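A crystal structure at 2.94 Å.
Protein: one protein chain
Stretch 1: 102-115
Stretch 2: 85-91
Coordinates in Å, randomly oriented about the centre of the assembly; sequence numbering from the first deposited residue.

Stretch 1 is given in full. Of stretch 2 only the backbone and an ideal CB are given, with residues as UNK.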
# COMPACT_ATOMS: atom_id res chain seq x y z
N ARG A 102 -6.45 3.57 -22.96
CA ARG A 102 -7.03 3.60 -21.62
C ARG A 102 -6.00 3.40 -20.51
O ARG A 102 -5.83 4.27 -19.65
CB ARG A 102 -8.17 2.59 -21.49
CG ARG A 102 -9.52 3.18 -21.88
CD ARG A 102 -10.68 2.30 -21.43
NE ARG A 102 -10.97 1.22 -22.39
CZ ARG A 102 -11.47 1.41 -23.61
NH1 ARG A 102 -11.73 2.63 -24.07
NH2 ARG A 102 -11.69 0.36 -24.40
N LEU A 103 -5.31 2.26 -20.51
CA LEU A 103 -4.25 2.04 -19.53
C LEU A 103 -3.46 3.32 -19.35
O LEU A 103 -3.37 3.86 -18.26
CB LEU A 103 -3.31 0.90 -19.96
CG LEU A 103 -3.86 -0.52 -19.97
CD1 LEU A 103 -2.86 -1.50 -20.54
CD2 LEU A 103 -4.31 -0.96 -18.58
N HIS A 104 -2.94 3.86 -20.44
CA HIS A 104 -2.08 5.00 -20.35
C HIS A 104 -2.75 6.11 -19.56
O HIS A 104 -2.15 6.63 -18.60
CB HIS A 104 -1.69 5.48 -21.72
CG HIS A 104 -0.51 6.41 -21.72
ND1 HIS A 104 0.10 6.80 -22.85
CD2 HIS A 104 0.16 7.04 -20.66
CE1 HIS A 104 1.12 7.63 -22.54
NE2 HIS A 104 1.16 7.77 -21.21
N ASP A 105 -4.00 6.44 -19.91
CA ASP A 105 -4.71 7.55 -19.25
C ASP A 105 -4.96 7.33 -17.77
O ASP A 105 -5.00 8.28 -16.98
CB ASP A 105 -6.03 7.84 -19.93
CG ASP A 105 -5.92 8.96 -20.95
OD1 ASP A 105 -4.78 9.43 -21.20
OD2 ASP A 105 -6.97 9.36 -21.50
N ARG A 106 -5.17 6.07 -17.40
CA ARG A 106 -5.46 5.74 -16.03
C ARG A 106 -4.20 5.87 -15.23
O ARG A 106 -4.23 6.38 -14.11
CB ARG A 106 -6.04 4.34 -15.93
CG ARG A 106 -7.53 4.30 -16.23
CD ARG A 106 -7.92 3.03 -16.95
NE ARG A 106 -9.36 2.93 -17.13
CZ ARG A 106 -9.99 1.83 -17.56
NH1 ARG A 106 -9.29 0.74 -17.85
NH2 ARG A 106 -11.31 1.82 -17.68
N LEU A 107 -3.07 5.50 -15.85
CA LEU A 107 -1.78 5.75 -15.24
C LEU A 107 -1.53 7.25 -15.01
O LEU A 107 -1.16 7.66 -13.92
CB LEU A 107 -0.64 5.10 -16.04
CG LEU A 107 -0.62 3.58 -16.26
CD1 LEU A 107 0.44 3.18 -17.26
CD2 LEU A 107 -0.41 2.81 -14.97
N ARG A 108 -1.79 8.09 -16.01
CA ARG A 108 -1.56 9.54 -15.84
C ARG A 108 -2.52 10.14 -14.78
O ARG A 108 -2.13 11.00 -13.98
CB ARG A 108 -1.63 10.29 -17.18
CG ARG A 108 -0.83 9.63 -18.30
CD ARG A 108 -1.22 10.07 -19.72
NE ARG A 108 -1.30 11.54 -19.90
CZ ARG A 108 -0.27 12.31 -20.23
NH1 ARG A 108 0.94 11.78 -20.43
NH2 ARG A 108 -0.43 13.62 -20.34
N GLU A 109 -3.74 9.63 -14.74
CA GLU A 109 -4.73 10.09 -13.78
C GLU A 109 -4.28 9.72 -12.37
O GLU A 109 -4.40 10.53 -11.43
CB GLU A 109 -6.09 9.46 -14.09
CG GLU A 109 -7.22 9.94 -13.21
CD GLU A 109 -8.48 9.08 -13.34
OE1 GLU A 109 -8.72 8.51 -14.44
OE2 GLU A 109 -9.23 8.96 -12.34
N GLY A 110 -3.75 8.51 -12.24
CA GLY A 110 -3.28 8.02 -10.96
C GLY A 110 -2.09 8.83 -10.49
O GLY A 110 -2.02 9.20 -9.31
N HIS A 111 -1.19 9.14 -11.42
CA HIS A 111 0.03 9.91 -11.16
C HIS A 111 -0.27 11.33 -10.76
O HIS A 111 0.36 11.86 -9.86
CB HIS A 111 0.93 9.87 -12.39
CG HIS A 111 2.27 10.54 -12.20
ND1 HIS A 111 2.41 11.90 -12.20
CD2 HIS A 111 3.55 10.01 -12.08
CE1 HIS A 111 3.71 12.21 -12.02
NE2 HIS A 111 4.41 11.06 -11.96
N SER A 112 -1.21 11.98 -11.41
CA SER A 112 -1.49 13.35 -11.01
C SER A 112 -2.19 13.42 -9.64
O SER A 112 -1.91 14.33 -8.86
CB SER A 112 -2.25 14.12 -12.09
OG SER A 112 -3.00 13.23 -12.91
N ARG A 113 -3.07 12.46 -9.36
CA ARG A 113 -3.83 12.44 -8.11
C ARG A 113 -2.91 12.30 -6.93
O ARG A 113 -3.07 12.97 -5.90
CB ARG A 113 -4.75 11.26 -8.08
CG ARG A 113 -6.21 11.54 -8.29
CD ARG A 113 -6.98 10.27 -8.01
NE ARG A 113 -8.15 10.15 -8.88
CZ ARG A 113 -8.79 9.01 -9.11
NH1 ARG A 113 -8.36 7.89 -8.55
NH2 ARG A 113 -9.85 9.00 -9.92
N LEU A 114 -1.96 11.37 -7.05
CA LEU A 114 -1.16 10.94 -5.92
C LEU A 114 0.08 11.81 -5.75
O LEU A 114 0.49 12.16 -4.64
CB LEU A 114 -0.79 9.48 -6.09
CG LEU A 114 -2.01 8.55 -6.19
CD1 LEU A 114 -1.70 7.28 -6.94
CD2 LEU A 114 -2.51 8.20 -4.81
N VAL A 115 0.68 12.20 -6.85
CA VAL A 115 1.95 12.87 -6.80
C VAL A 115 1.98 14.04 -5.81
O VAL A 115 3.03 14.32 -5.23
CB VAL A 115 2.41 13.28 -8.21
CG1 VAL A 115 1.90 14.68 -8.59
CG2 VAL A 115 3.92 13.20 -8.30
N UNK A 85 5.15 2.91 -7.49
CA UNK A 85 4.98 2.65 -8.90
C UNK A 85 3.52 2.36 -9.20
O UNK A 85 2.83 1.72 -8.40
CB UNK A 85 5.87 1.49 -9.35
N UNK A 86 3.03 2.87 -10.32
CA UNK A 86 1.75 2.50 -10.79
C UNK A 86 2.06 1.69 -11.98
O UNK A 86 2.92 2.05 -12.74
CB UNK A 86 0.83 3.69 -11.08
N UNK A 87 1.37 0.57 -12.17
CA UNK A 87 1.63 -0.22 -13.36
C UNK A 87 0.43 -0.91 -13.84
O UNK A 87 -0.53 -1.05 -13.08
CB UNK A 87 2.73 -1.25 -13.11
N UNK A 88 0.45 -1.30 -15.11
CA UNK A 88 -0.58 -2.17 -15.69
C UNK A 88 0.11 -3.09 -16.61
O UNK A 88 1.28 -2.89 -16.92
CB UNK A 88 -1.68 -1.39 -16.41
N UNK A 89 -0.63 -4.05 -17.13
CA UNK A 89 -0.06 -5.13 -17.89
C UNK A 89 -0.85 -5.26 -19.16
O UNK A 89 -2.03 -5.60 -19.14
CB UNK A 89 -0.05 -6.44 -17.10
N UNK A 90 -0.22 -4.95 -20.27
CA UNK A 90 -0.85 -5.10 -21.58
C UNK A 90 -0.43 -6.40 -22.23
O UNK A 90 0.76 -6.62 -22.47
CB UNK A 90 -0.50 -3.92 -22.49
N UNK A 91 -1.41 -7.26 -22.50
CA UNK A 91 -1.13 -8.54 -23.17
C UNK A 91 -1.24 -8.39 -24.67
O UNK A 91 -2.05 -7.60 -25.16
CB UNK A 91 -2.09 -9.63 -22.68

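The strand runs nearly antiparallel to the helix, 167° between their directions, with the axes 8.8 Å apart at closest approach. That spacing leaves room for one layer of side chains, and the helix fills its share with Leu103, Leu107 and Leu114, broken by Gly110. Alternation along the strand decides which positions can answer.

Position 85 has extended backbone angles (-137/140), and nothing of the helix lies within 5.5 Å of its ideal CB. The helix sets no requirement here; a beta-branched residue would suit the backbone. The deposited residue is Val85, which makes no contact with the helix.

Position 86 points toward the helix. Its ideal CB lies 4.2 Å from Leu107 CD2, and beyond it Gly110 leaves a gap in the helix surface, with the apolar Leu114 further along. No charged group of the helix is directed here, and the backbone amides are already paired within the helix, so a long apolar side chain is called for: leucine, methionine or perhaps isoleucine. It is Leu86, with chi1 m and chi2 t. Its CD1 settles against the bare backbone, 3.6 Å from Gly110 C and 3.5 Å from His111 N, and reaches Leu114 CD1 at 4.3 Å. The fit depends on the glycine: an ideal CB on Gly110 would sit only 3.1 Å from Leu86 CD1. Leu86 gives up 90 Å² to the helix, the most of any strand residue.

Position 87 turns away, so the helix tolerates almost anything, large aromatics included. It is Trp87; Leu107 CD2 touches its backbone, 4.0 Å from Trp87 C, while the indole NE1 is hydrogen-bonded elsewhere in the structure.

Position 88 points toward the helix again, but here the space is already taken: the ideal CB is 3.4 Å from Leu103 CD2 and 4.6 Å from Leu107 CD2. Two leucines crowd the site, favouring a very small residue, alanine or glycine, with serine less apt against methyl groups. Ala88 is found, its CB packed 3.4 Å from Leu103 CD2.

Position 89 faces away, with no helix atom near its ideal CB, so a polar or charged residue is acceptable. Glu89 carries its carboxylate off from the helix.

Position 90 points toward the helix once more, its ideal CB 3.9 Å from Leu103 CD1. Small or modest apolar residues such as alanine or valine are plausible. Ala90 meets Leu103 most closely through its CB, its backbone N and CA close behind.

Position 91 is beyond the helix's reach, leaving the choice open; Arg91 is exposed and poorly ordered.

Stretch 2 85-91: VLWAEAR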
# COMPACT_ATOMS: atom_id res chain seq x y z
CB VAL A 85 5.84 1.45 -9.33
CG1 VAL A 85 5.37 0.92 -10.67
CG2 VAL A 85 7.30 1.82 -9.39
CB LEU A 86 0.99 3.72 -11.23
CG LEU A 86 0.40 4.55 -10.12
CD1 LEU A 86 0.09 5.96 -10.61
CD2 LEU A 86 -0.86 3.89 -9.61
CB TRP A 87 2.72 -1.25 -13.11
CG TRP A 87 2.36 -2.30 -12.09
CD1 TRP A 87 2.47 -2.20 -10.70
CD2 TRP A 87 1.88 -3.64 -12.33
NE1 TRP A 87 2.09 -3.37 -10.09
CE2 TRP A 87 1.73 -4.28 -11.00
CE3 TRP A 87 1.56 -4.37 -13.45
CZ2 TRP A 87 1.28 -5.57 -10.84
CZ3 TRP A 87 1.09 -5.71 -13.27
CH2 TRP A 87 0.95 -6.28 -12.00
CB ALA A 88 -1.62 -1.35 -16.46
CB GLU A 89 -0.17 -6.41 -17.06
CG GLU A 89 -0.05 -7.71 -17.84
CD GLU A 89 1.29 -7.83 -18.55
OE1 GLU A 89 1.96 -6.78 -18.70
OE2 GLU A 89 1.66 -8.96 -18.95
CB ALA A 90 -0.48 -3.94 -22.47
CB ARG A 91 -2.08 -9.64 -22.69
CG ARG A 91 -1.77 -10.14 -21.24
CD ARG A 91 -2.72 -11.27 -20.89
NE ARG A 91 -3.96 -10.79 -20.23
CZ ARG A 91 -5.12 -11.46 -20.22
NH1 ARG A 91 -5.22 -12.65 -20.85
NH2 ARG A 91 -6.18 -10.93 -19.59
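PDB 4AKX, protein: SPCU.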